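Local coordinates for aldehyde dehydrogenase (Burkholderia vietnamiensis, PDB 5KF0), which probably oxidises aldehydes to carboxylic acids with a nicotinamide cofactor such as NADPH, at residues V314-T317 with R318-K321. Residues are numbered along the deposited sequence; the frame is centred on the assembly and turned at random.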
ATOM      1  N   VAL A 314       9.586 -44.551  -8.191  1.00 16.33           N
ATOM      2  CA  VAL A 314       9.511 -45.520  -9.283  1.00 17.64           C
ATOM      3  C   VAL A 314       8.156 -46.220  -9.267  1.00 17.25           C
ATOM      4  O   VAL A 314       7.485 -46.345 -10.302  1.00 17.51           O
ATOM      5  CB  VAL A 314      10.679 -46.522  -9.192  1.00 18.09           C
ATOM      6  CG1 VAL A 314      10.418 -47.762 -10.045  1.00 18.97           C
ATOM      7  CG2 VAL A 314      11.979 -45.845  -9.610  1.00 17.62           C
ATOM      8  N   ALA A 315       7.707 -46.645  -8.083  1.00 17.86           N
ATOM      9  CA  ALA A 315       6.418 -47.325  -7.995  1.00 17.01           C
ATOM     10  C   ALA A 315       5.276 -46.388  -8.364  1.00 17.84           C
ATOM     11  O   ALA A 315       4.349 -46.777  -9.089  1.00 18.72           O
ATOM     12  CB  ALA A 315       6.214 -47.882  -6.588  1.00 19.17           C
ATOM     13  N   LYS A 316       5.320 -45.148  -7.869  1.00 18.97           N
ATOM     14  CA  LYS A 316       4.271 -44.188  -8.192  1.00 17.89           C
ATOM     15  C   LYS A 316       4.246 -43.895  -9.687  1.00 19.04           C
ATOM     16  O   LYS A 316       3.175 -43.892 -10.308  1.00 17.54           O
ATOM     17  CB  LYS A 316       4.474 -42.905  -7.380  1.00 17.14           C
ATOM     18  CG  LYS A 316       3.413 -41.833  -7.615  1.00 17.99           C
ATOM     19  CD  LYS A 316       2.092 -42.239  -6.987  1.00 22.90           C
ATOM     20  CE  LYS A 316       1.010 -41.205  -7.227  1.00 30.87           C
ATOM     21  NZ  LYS A 316      -0.250 -41.610  -6.543  1.00 35.89           N
ATOM     22  N   THR A 317       5.424 -43.689 -10.287  1.00 16.00           N
ATOM     23  CA  THR A 317       5.499 -43.372 -11.714  1.00 15.48           C
ATOM     24  C   THR A 317       4.946 -44.513 -12.558  1.00 16.26           C
ATOM     25  O   THR A 317       4.215 -44.286 -13.529  1.00 19.61           O
ATOM     26  CB  THR A 317       6.948 -43.065 -12.104  1.00 18.46           C
ATOM     27  OG1 THR A 317       7.405 -41.921 -11.374  1.00 16.24           O
ATOM     28  CG2 THR A 317       7.077 -42.780 -13.607  1.00 18.63           C
ATOM     29  N   ARG A 318       5.282 -45.748 -12.198  1.00 16.98           N
ATOM     30  CA  ARG A 318       4.765 -46.900 -12.929  1.00 16.41           C
ATOM     31  C   ARG A 318       3.252 -47.020 -12.800  1.00 21.48           C
ATOM     32  O   ARG A 318       2.598 -47.603 -13.677  1.00 22.34           O
ATOM     33  CB  ARG A 318       5.449 -48.174 -12.437  1.00 18.09           C
ATOM     34  CG  ARG A 318       6.888 -48.283 -12.887  1.00 18.89           C
ATOM     35  CD  ARG A 318       7.578 -49.497 -12.292  1.00 23.11           C
ATOM     36  NE  ARG A 318       8.857 -49.733 -12.952  1.00 28.35           N
ATOM     37  CZ  ARG A 318       9.841 -50.461 -12.437  1.00 35.48           C
ATOM     38  NH1 ARG A 318       9.703 -51.028 -11.239  1.00 29.33           N
ATOM     39  NH2 ARG A 318      10.969 -50.615 -13.118  1.00 39.70           N
ATOM     40  N   SER A 319       2.675 -46.480 -11.724  1.00 18.84           N
ATOM     41  CA  SER A 319       1.243 -46.628 -11.495  1.00 19.41           C
ATOM     42  C   SER A 319       0.395 -45.675 -12.326  1.00 21.51           C
ATOM     43  O   SER A 319      -0.828 -45.861 -12.394  1.00 22.18           O
ATOM     44  CB  SER A 319       0.915 -46.428 -10.014  1.00 22.01           C
ATOM     45  OG  SER A 319       0.979 -45.056  -9.654  1.00 23.19           O
ATOM     46  N   LEU A 320       0.997 -44.674 -12.964  1.00 16.81           N
ATOM     47  CA  LEU A 320       0.216 -43.637 -13.632  1.00 16.31           C
ATOM     48  C   LEU A 320      -0.359 -44.150 -14.948  1.00 20.65           C
ATOM     49  O   LEU A 320       0.374 -44.634 -15.817  1.00 23.58           O
ATOM     50  CB  LEU A 320       1.067 -42.395 -13.884  1.00 16.22           C
ATOM     51  CG  LEU A 320       1.717 -41.794 -12.637  1.00 15.88           C
ATOM     52  CD1 LEU A 320       2.605 -40.624 -13.038  1.00 16.68           C
ATOM     53  CD2 LEU A 320       0.654 -41.352 -11.633  1.00 15.95           C
ATOM     54  N   LYS A 321      -1.670 -43.991 -15.107  1.00 19.10           N
ATOM     55  CA  LYS A 321      -2.375 -44.510 -16.271  1.00 19.86           C
ATOM     56  C   LYS A 321      -2.162 -43.619 -17.497  1.00 17.60           C
ATOM     57  O   LYS A 321      -2.389 -42.407 -17.440  1.00 17.68           O
ATOM     58  CB  LYS A 321      -3.867 -44.625 -15.957  1.00 21.10           C
TER
HETATM   59  O   HOH W   1      -1.017 -43.754  -8.359  1.00 35.81           O
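One face of the Arg318 guanidinium carries the CG1 methyl of Val314, which sits 3.5 Å above the plane and toward the rim, with CG1 3.6 Å from NH1 of Arg318. The two side chains run alongside each other on neighbouring turns: CG1 of Val314 stands anti to its own backbone N (chi1 164°), while the arginine, extended from CG to NE, lays the guanidinium itself over the methyl. Beneath them the Arg318 N bonds to Val314 O at 3.0 Å with an N-H...O angle of 163°, the ordinary i to i+4 link. In this last part of helix 306-319, bonds of tighter, i to i+3 spacing join that pattern: Ser319 N keeps a weak bond to Ala315 O alongside one to Lys316 O (3.0 Å), and Leu320 N bonds to Thr317 O (3.3 Å), both i+3 donors lying above the carbonyl plane. Lys316 O is gripped twice, since Ser319 OG also donates to it at 2.6 Å, tilted only slightly from the carbonyl plane; a chi1 of 75° folds the hydroxyl back over the turn. The same OG accepts from a water that accepts from Lys316 NZ, linking the lysine's end to Ser319; NZ also bonds to a bound MPD molecule. CG of Leu320 rests 3.5 Å from Lys316 O, and with Thr317, whose OG1 bonds to Leu313 O, its side chain touches Tyr286 of helix 274-286 and Ala371 of strand 368-375.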